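PDB 3AAM: endonuclease IV from Thermus thermophilus, which cleaves DNA phosphodiester bonds at apurinic or apyrimidinic sites during base excision repair, leaving a 3'-hydroxyl and a 5'-terminal sugar phosphate. Local coordinates for residues R44-P48 with A49-A53; I68-S71 with Y72-L76; R193-L197 with E198-V202. All coordinates share one frame; numbering follows the deposited sequence.

Interaction 1. Residues R44-P48 with A49-A53; sequences RALSP and AEVEA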
loop_
_atom_site.group_PDB
_atom_site.type_symbol
_atom_site.label_atom_id
_atom_site.label_comp_id
_atom_site.label_asym_id
_atom_site.label_seq_id
_atom_site.Cartn_x
_atom_site.Cartn_y
_atom_site.Cartn_z
ATOM N N ARG A 44 17.170 1.145 -8.629
ATOM C CA ARG A 44 17.636 2.528 -8.632
ATOM C C ARG A 44 18.701 2.749 -7.568
ATOM O O ARG A 44 18.471 2.515 -6.379
ATOM C CB ARG A 44 16.458 3.472 -8.383
ATOM C CG ARG A 44 16.843 4.935 -8.197
ATOM C CD ARG A 44 15.600 5.776 -7.929
ATOM N NE ARG A 44 15.914 7.182 -7.692
ATOM C CZ ARG A 44 16.503 7.648 -6.596
ATOM N NH1 ARG A 44 16.849 6.822 -5.618
ATOM N NH2 ARG A 44 16.750 8.947 -6.482
ATOM N N ALA A 45 19.873 3.201 -8.003
ATOM C CA ALA A 45 20.974 3.445 -7.084
ATOM C C ALA A 45 20.571 4.423 -5.988
ATOM O O ALA A 45 19.962 5.468 -6.252
ATOM C CB ALA A 45 22.182 3.979 -7.845
ATOM N N LEU A 46 20.911 4.073 -4.754
ATOM C CA LEU A 46 20.600 4.909 -3.605
ATOM C C LEU A 46 21.909 5.202 -2.874
ATOM O O LEU A 46 22.441 4.342 -2.179
ATOM C CB LEU A 46 19.626 4.179 -2.681
ATOM C CG LEU A 46 18.931 5.007 -1.602
ATOM C CD1 LEU A 46 18.047 6.061 -2.261
ATOM C CD2 LEU A 46 18.097 4.089 -0.720
ATOM N N SER A 47 22.421 6.418 -3.044
ATOM C CA SER A 47 23.679 6.831 -2.418
ATOM C C SER A 47 23.553 7.102 -0.923
ATOM O O SER A 47 22.479 7.433 -0.430
ATOM C CB SER A 47 24.205 8.094 -3.098
ATOM O OG SER A 47 23.434 9.220 -2.718
ATOM N N PRO A 48 24.663 6.968 -0.180
ATOM C CA PRO A 48 24.635 7.218 1.264
ATOM C C PRO A 48 24.184 8.643 1.579
ATOM O O PRO A 48 23.520 8.888 2.587
ATOM C CB PRO A 48 26.080 6.959 1.682
ATOM C CG PRO A 48 26.503 5.884 0.723
ATOM C CD PRO A 48 25.960 6.396 -0.585
ATOM N N ALA A 49 24.549 9.583 0.710
ATOM C CA ALA A 49 24.170 10.977 0.901
ATOM C C ALA A 49 22.660 11.134 0.776
ATOM O O ALA A 49 22.047 11.888 1.530
ATOM C CB ALA A 49 24.876 11.859 -0.117
ATOM N N GLU A 50 22.060 10.421 -0.173
ATOM C CA GLU A 50 20.615 10.503 -0.354
ATOM C C GLU A 50 19.917 9.856 0.840
ATOM O O GLU A 50 18.880 10.337 1.299
ATOM C CB GLU A 50 20.180 9.812 -1.651
ATOM C CG GLU A 50 18.761 10.198 -2.074
ATOM C CD GLU A 50 18.358 9.667 -3.444
ATOM O OE1 GLU A 50 19.140 9.811 -4.406
ATOM O OE2 GLU A 50 17.242 9.120 -3.563
ATOM N N VAL A 51 20.486 8.764 1.344
ATOM C CA VAL A 51 19.909 8.084 2.498
ATOM C C VAL A 51 19.907 9.038 3.691
ATOM O O VAL A 51 18.907 9.167 4.398
ATOM C CB VAL A 51 20.721 6.820 2.871
ATOM C CG1 VAL A 51 20.125 6.160 4.102
ATOM C CG2 VAL A 51 20.730 5.844 1.705
ATOM N N GLU A 52 21.036 9.713 3.906
ATOM C CA GLU A 52 21.167 10.657 5.011
ATOM C C GLU A 52 20.172 11.805 4.879
ATOM O O GLU A 52 19.562 12.220 5.862
ATOM C CB GLU A 52 22.598 11.209 5.056
ATOM C CG GLU A 52 22.964 12.030 6.298
ATOM C CD GLU A 52 22.387 13.437 6.296
ATOM O OE1 GLU A 52 22.409 14.097 5.234
ATOM O OE2 GLU A 52 21.924 13.894 7.364
ATOM N N ALA A 53 20.013 12.316 3.663
ATOM C CA ALA A 53 19.091 13.420 3.419
ATOM C C ALA A 53 17.647 13.008 3.690
ATOM O O ALA A 53 16.889 13.746 4.318
ATOM C CB ALA A 53 19.238 13.915 1.985
HETATM O O HOH W 1 21.173 8.296 -4.784
#
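Arg44 and Glu50 form a salt bridge on the protein surface, at the place where the loop after strand 31-34 turns into helix 48-60. The arginine, extended from CG to NE, and the glutamate, extended beyond CG, approach from opposite directions. NH1 and NH2 of the guanidinium converge end-on upon one oxygen, with Glu50 OE2 3.1 Å from Arg44 NH1 and 3.0 Å from NH2. The two flat groups are turned 67° apart, so this is not the coplanar, two-oxygen pairing; Glu50 OE1 has only a weak bond to NH2. Instead OE1 takes a water, 2.6 Å away, that also accepts from Ser47 N, while OE2 accepts in addition from the backbone of Val16.

Ser47 is the N-cap of this barrel helix. With OG lying between its backbone N and carbonyl carbon (chi1 74°), the hydroxyl turns back to Glu50 N, 3.1 Å from Ser47 OG, and gives a partner to an amide of the first turn, where no earlier helical turn exists to supply a carbonyl four residues back. A short polar side chain suits this position. Pro48 suits the first residue of the helix, where no N-H is needed for helical bonding. Regular helical bonding follows at once, with Val51 N 3.0 Å from Ser47 O and Glu52 N 2.9 Å from Pro48 O.

Leu46 supplies the apolar side. It crosses Val51 at about a right angle, CG lying 3.9 Å from Val51 CG2, and also packs on Lys96 and Leu100 of helix 82-100. Its CD1 lies 3.4 Å from Glu50 OE2, beside the salt bridge.

Interaction 2. Residues I68-S71 with Y72-L76; sequences IHAS and YLVNL. With PO4 (phosphate ion), chain C.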
loop_
_atom_site.group_PDB
_atom_site.type_symbol
_atom_site.label_atom_id
_atom_site.label_comp_id
_atom_site.label_asym_id
_atom_site.label_seq_id
_atom_site.Cartn_x
_atom_site.Cartn_y
_atom_site.Cartn_z
ATOM N N ILE A 68 6.795 1.976 1.058
ATOM C CA ILE A 68 7.380 1.786 -0.259
ATOM C C ILE A 68 6.494 0.770 -0.972
ATOM O O ILE A 68 6.218 -0.307 -0.439
ATOM C CB ILE A 68 8.838 1.267 -0.182
ATOM C CG1 ILE A 68 9.776 2.451 0.078
ATOM C CG2 ILE A 68 9.213 0.541 -1.472
ATOM C CD1 ILE A 68 11.240 2.083 0.236
ATOM N N HIS A 69 6.022 1.134 -2.160
ATOM C CA HIS A 69 5.169 0.252 -2.943
ATOM C C HIS A 69 6.023 -0.485 -3.972
ATOM O O HIS A 69 6.856 0.125 -4.640
ATOM C CB HIS A 69 4.093 1.068 -3.677
ATOM C CG HIS A 69 2.892 0.268 -4.083
ATOM N ND1 HIS A 69 2.975 -0.861 -4.868
ATOM C CD2 HIS A 69 1.577 0.430 -3.796
ATOM C CE1 HIS A 69 1.765 -1.362 -5.045
ATOM N NE2 HIS A 69 0.899 -0.597 -4.407
ATOM N N ALA A 70 5.829 -1.795 -4.082
ATOM C CA ALA A 70 6.556 -2.594 -5.064
ATOM C C ALA A 70 5.915 -2.315 -6.420
ATOM O O ALA A 70 4.772 -1.866 -6.494
ATOM C CB ALA A 70 6.440 -4.080 -4.723
ATOM N N SER A 71 6.640 -2.580 -7.500
ATOM C CA SER A 71 6.086 -2.341 -8.826
ATOM C C SER A 71 4.984 -3.329 -9.166
ATOM O O SER A 71 4.924 -4.424 -8.611
ATOM C CB SER A 71 7.173 -2.445 -9.891
ATOM O OG SER A 71 6.586 -2.443 -11.182
ATOM N N TYR A 72 4.113 -2.935 -10.089
ATOM C CA TYR A 72 3.025 -3.792 -10.529
ATOM C C TYR A 72 3.632 -4.963 -11.301
ATOM O O TYR A 72 2.983 -5.986 -11.515
ATOM C CB TYR A 72 2.074 -3.002 -11.434
ATOM C CG TYR A 72 2.735 -2.462 -12.684
ATOM C CD1 TYR A 72 2.877 -3.253 -13.825
ATOM C CD2 TYR A 72 3.242 -1.164 -12.719
ATOM C CE1 TYR A 72 3.508 -2.762 -14.968
ATOM C CE2 TYR A 72 3.873 -0.664 -13.852
ATOM C CZ TYR A 72 4.004 -1.468 -14.974
ATOM O OH TYR A 72 4.625 -0.974 -16.100
ATOM N N LEU A 73 4.888 -4.799 -11.711
ATOM C CA LEU A 73 5.597 -5.828 -12.461
ATOM C C LEU A 73 5.806 -7.083 -11.632
ATOM O O LEU A 73 5.891 -8.185 -12.168
ATOM C CB LEU A 73 6.966 -5.312 -12.918
ATOM C CG LEU A 73 6.971 -4.230 -13.995
ATOM C CD1 LEU A 73 8.407 -3.813 -14.283
ATOM C CD2 LEU A 73 6.291 -4.757 -15.252
ATOM N N VAL A 74 5.895 -6.911 -10.322
ATOM C CA VAL A 74 6.119 -8.043 -9.439
ATOM C C VAL A 74 4.944 -9.012 -9.418
ATOM O O VAL A 74 3.810 -8.626 -9.138
ATOM C CB VAL A 74 6.402 -7.565 -7.997
ATOM C CG1 VAL A 74 6.608 -8.762 -7.082
ATOM C CG2 VAL A 74 7.631 -6.676 -7.984
ATOM N N ASN A 75 5.215 -10.272 -9.742
ATOM C CA ASN A 75 4.183 -11.303 -9.714
ATOM C C ASN A 75 4.729 -12.520 -8.977
ATOM O O ASN A 75 5.351 -13.401 -9.571
ATOM C CB ASN A 75 3.751 -11.705 -11.125
ATOM C CG ASN A 75 2.641 -12.746 -11.110
ATOM O OD1 ASN A 75 2.161 -13.140 -10.045
ATOM N ND2 ASN A 75 2.228 -13.192 -12.290
ATOM N N LEU A 76 4.489 -12.557 -7.672
ATOM C CA LEU A 76 4.966 -13.647 -6.836
ATOM C C LEU A 76 4.261 -14.973 -7.107
ATOM O O LEU A 76 4.638 -15.996 -6.541
ATOM C CB LEU A 76 4.804 -13.273 -5.361
ATOM C CG LEU A 76 5.506 -11.980 -4.933
ATOM C CD1 LEU A 76 5.088 -11.643 -3.506
ATOM C CD2 LEU A 76 7.020 -12.128 -5.044
HETATM P P PO4 C . -2.091 -1.264 -6.337
HETATM O O1 PO4 C . -1.363 -0.449 -7.470
HETATM O O2 PO4 C . -1.939 -0.503 -4.963
HETATM O O3 PO4 C . -3.600 -1.405 -6.693
HETATM O O4 PO4 C . -1.446 -2.699 -6.232
#
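Ser71 directs both its hydroxyl and its carbonyl at the residues that follow, where strand 66-69 of the TIM barrel gives way to a loop through a type I beta turn from Ser71 to Val74. The turn is closed by Val74 N, which donates to Ser71 O over 3.2 Å from well above the carbonyl plane. A second bond reinforces it: Leu73 N points almost straight at Ser71 OG, 3.0 Å away, with an N-H...O angle of 169°. Because OG is anti to the serine's own N (chi1 170°), it lies on the side of its carbonyl carbon, close to the oncoming amides. The same buried hydroxyl is also hydrogen-bonded to the carbonyl of Pro38, so a small side chain able both to donate and to accept suits the site.

His69, at the strand end, uses both ring nitrogens. His69 ND1 donates to Ala70 O at 2.6 Å, in the carbonyl plane and on a lone pair, which fixes the rotation of the imidazole. His69 NE2 then faces a phosphate ion, probably from the crystallisation liquor, and donates to O2 of the phosphate at 2.9 Å. The imidazole also meets the ring of His204, the two planes about 10° apart. Were this residue an alanine, the phosphate O2 and the Ala70 carbonyl would probably each be left without the ring N-H that now reaches it.

Ala70 CB faces Val74 CG2 at 4.3 Å, and both side chains reach helix 82-100. One face of the Tyr72 ring is overlain near its rim by Leu73 CG and by Ser71 OG, the latter 3.9 Å above the ring plane.

Interaction 3. Residues R193-L197 with E198-V202; sequences RAVGL and ERVPV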
loop_
_atom_site.group_PDB
_atom_site.type_symbol
_atom_site.label_atom_id
_atom_site.label_comp_id
_atom_site.label_asym_id
_atom_site.label_seq_id
_atom_site.Cartn_x
_atom_site.Cartn_y
_atom_site.Cartn_z
ATOM N N ARG A 193 -12.130 -10.481 11.689
ATOM C CA ARG A 193 -12.364 -11.882 12.012
ATOM C C ARG A 193 -11.388 -12.798 11.280
ATOM O O ARG A 193 -10.835 -13.725 11.868
ATOM C CB ARG A 193 -13.801 -12.283 11.654
ATOM C CG ARG A 193 -14.075 -13.767 11.847
ATOM C CD ARG A 193 -15.531 -14.145 11.589
ATOM N NE ARG A 193 -15.964 -13.862 10.221
ATOM C CZ ARG A 193 -16.467 -12.699 9.817
ATOM N NH1 ARG A 193 -16.830 -12.536 8.552
ATOM N NH2 ARG A 193 -16.617 -11.702 10.679
ATOM N N ALA A 194 -11.180 -12.531 9.994
ATOM C CA ALA A 194 -10.290 -13.346 9.177
ATOM C C ALA A 194 -8.803 -13.082 9.388
ATOM O O ALA A 194 -8.029 -14.008 9.628
ATOM C CB ALA A 194 -10.636 -13.162 7.703
ATOM N N VAL A 195 -8.408 -11.818 9.305
ATOM C CA VAL A 195 -7.004 -11.444 9.443
ATOM C C VAL A 195 -6.646 -10.873 10.804
ATOM O O VAL A 195 -5.615 -11.229 11.388
ATOM C CB VAL A 195 -6.623 -10.412 8.350
ATOM C CG1 VAL A 195 -5.226 -9.859 8.599
ATOM C CG2 VAL A 195 -6.690 -11.071 6.977
ATOM N N GLY A 196 -7.513 -10.005 11.308
ATOM C CA GLY A 196 -7.268 -9.356 12.580
ATOM C C GLY A 196 -6.745 -7.977 12.239
ATOM O O GLY A 196 -5.680 -7.845 11.634
ATOM N N LEU A 197 -7.491 -6.946 12.614
ATOM C CA LEU A 197 -7.089 -5.581 12.300
ATOM C C LEU A 197 -5.748 -5.149 12.880
ATOM O O LEU A 197 -5.160 -4.171 12.415
ATOM C CB LEU A 197 -8.187 -4.605 12.722
ATOM C CG LEU A 197 -9.481 -4.764 11.915
ATOM C CD1 LEU A 197 -10.542 -3.806 12.424
ATOM C CD2 LEU A 197 -9.197 -4.500 10.441
ATOM N N GLU A 198 -5.245 -5.869 13.877
ATOM C CA GLU A 198 -3.959 -5.498 14.453
ATOM C C GLU A 198 -2.839 -5.741 13.446
ATOM O O GLU A 198 -1.734 -5.217 13.591
ATOM C CB GLU A 198 -3.687 -6.278 15.746
ATOM C CG GLU A 198 -3.613 -7.788 15.603
ATOM C CD GLU A 198 -4.949 -8.421 15.264
ATOM O OE1 GLU A 198 -5.962 -8.060 15.900
ATOM O OE2 GLU A 198 -4.982 -9.290 14.368
ATOM N N ARG A 199 -3.140 -6.524 12.413
ATOM C CA ARG A 199 -2.164 -6.840 11.379
ATOM C C ARG A 199 -2.457 -6.098 10.076
ATOM O O ARG A 199 -2.063 -6.546 9.001
ATOM C CB ARG A 199 -2.138 -8.350 11.116
ATOM C CG ARG A 199 -2.030 -9.195 12.378
ATOM C CD ARG A 199 -0.789 -8.867 13.199
ATOM N NE ARG A 199 0.444 -9.318 12.560
ATOM C CZ ARG A 199 1.637 -9.305 13.147
ATOM N NH1 ARG A 199 1.762 -8.864 14.392
ATOM N NH2 ARG A 199 2.708 -9.739 12.495
ATOM N N VAL A 200 -3.159 -4.971 10.174
ATOM C CA VAL A 200 -3.477 -4.157 8.998
ATOM C C VAL A 200 -3.027 -2.731 9.308
ATOM O O VAL A 200 -3.840 -1.855 9.617
ATOM C CB VAL A 200 -4.987 -4.143 8.702
ATOM C CG1 VAL A 200 -5.248 -3.428 7.381
ATOM C CG2 VAL A 200 -5.524 -5.562 8.652
ATOM N N PRO A 201 -1.712 -2.480 9.231
ATOM C CA PRO A 201 -1.160 -1.154 9.521
ATOM C C PRO A 201 -1.392 -0.059 8.491
ATOM O O PRO A 201 -1.362 1.127 8.822
ATOM C CB PRO A 201 0.323 -1.447 9.721
ATOM C CG PRO A 201 0.568 -2.558 8.752
ATOM C CD PRO A 201 -0.635 -3.454 8.971
ATOM N N VAL A 202 -1.622 -0.455 7.246
ATOM C CA VAL A 202 -1.822 0.505 6.175
ATOM C C VAL A 202 -3.059 0.190 5.356
ATOM O O VAL A 202 -3.353 -0.971 5.067
ATOM C CB VAL A 202 -0.602 0.530 5.220
ATOM C CG1 VAL A 202 -0.826 1.550 4.116
ATOM C CG2 VAL A 202 0.668 0.846 5.998
#
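Val195, Leu197 and Val200 gather their methyl groups round a tight connection that leads from helix 184-194 into strand 202-208, part of the alpha-to-beta return of the TIM barrel. Val200 points toward the residues before it and turns CG2 to both neighbours, 4.3 Å from Val195 CG1 and 4.2 Å from Leu197 CD2. Leu197 CB leads away from the residues that follow, and it is the CD2 branch that reaches the valine. Branched apolar residues suit this place, since the cluster continues inward, with Val195 on Val166 and Val200 on Leu168 of strand 165-169.

Gly196, the first residue to leave the helix, makes the turn possible. Its backbone angles (phi 100°) by themselves call for glycine, since a beta carbon would be jammed against the carbonyl O of Val195; as Glu198 is now folded, it would also run into Glu198 OE2. Backbone bonds from Arg199 N to Gly196 O and from Val200 N to Leu197 O close the bend, and Asp192 holds Leu197 N.

Glu198 doubles back over the glycine rather than extending outward. Its CG sits between backbone N and carbonyl carbon (chi1 61°) and the chain bends again at chi2 (-69°), bringing Glu198 OE2 to 2.9 Å from Gly196 CA.

Overall arrangement
The three contacts follow one another along a TIM-barrel chain, each where a loop meets a regular element. Interaction 1 starts helix 48-60, and the next strand, 66-69, leads into interaction 2; their nearest atoms are about 7 Å apart. Interaction 3 lies across the chain's centre from interaction 1, with centres 33 Å apart; interactions 2 and 3 have centres 21 Å apart and nearest atoms about 8 Å. Interaction 2 holds the phosphate through His69 and lies near the metal: the Tyr72 side chain is about 9 Å from the bound manganese and about 8 Å from that of its ligand Asp217. Val200 of interaction 3 remains about 12 Å from His172, side chain to side chain.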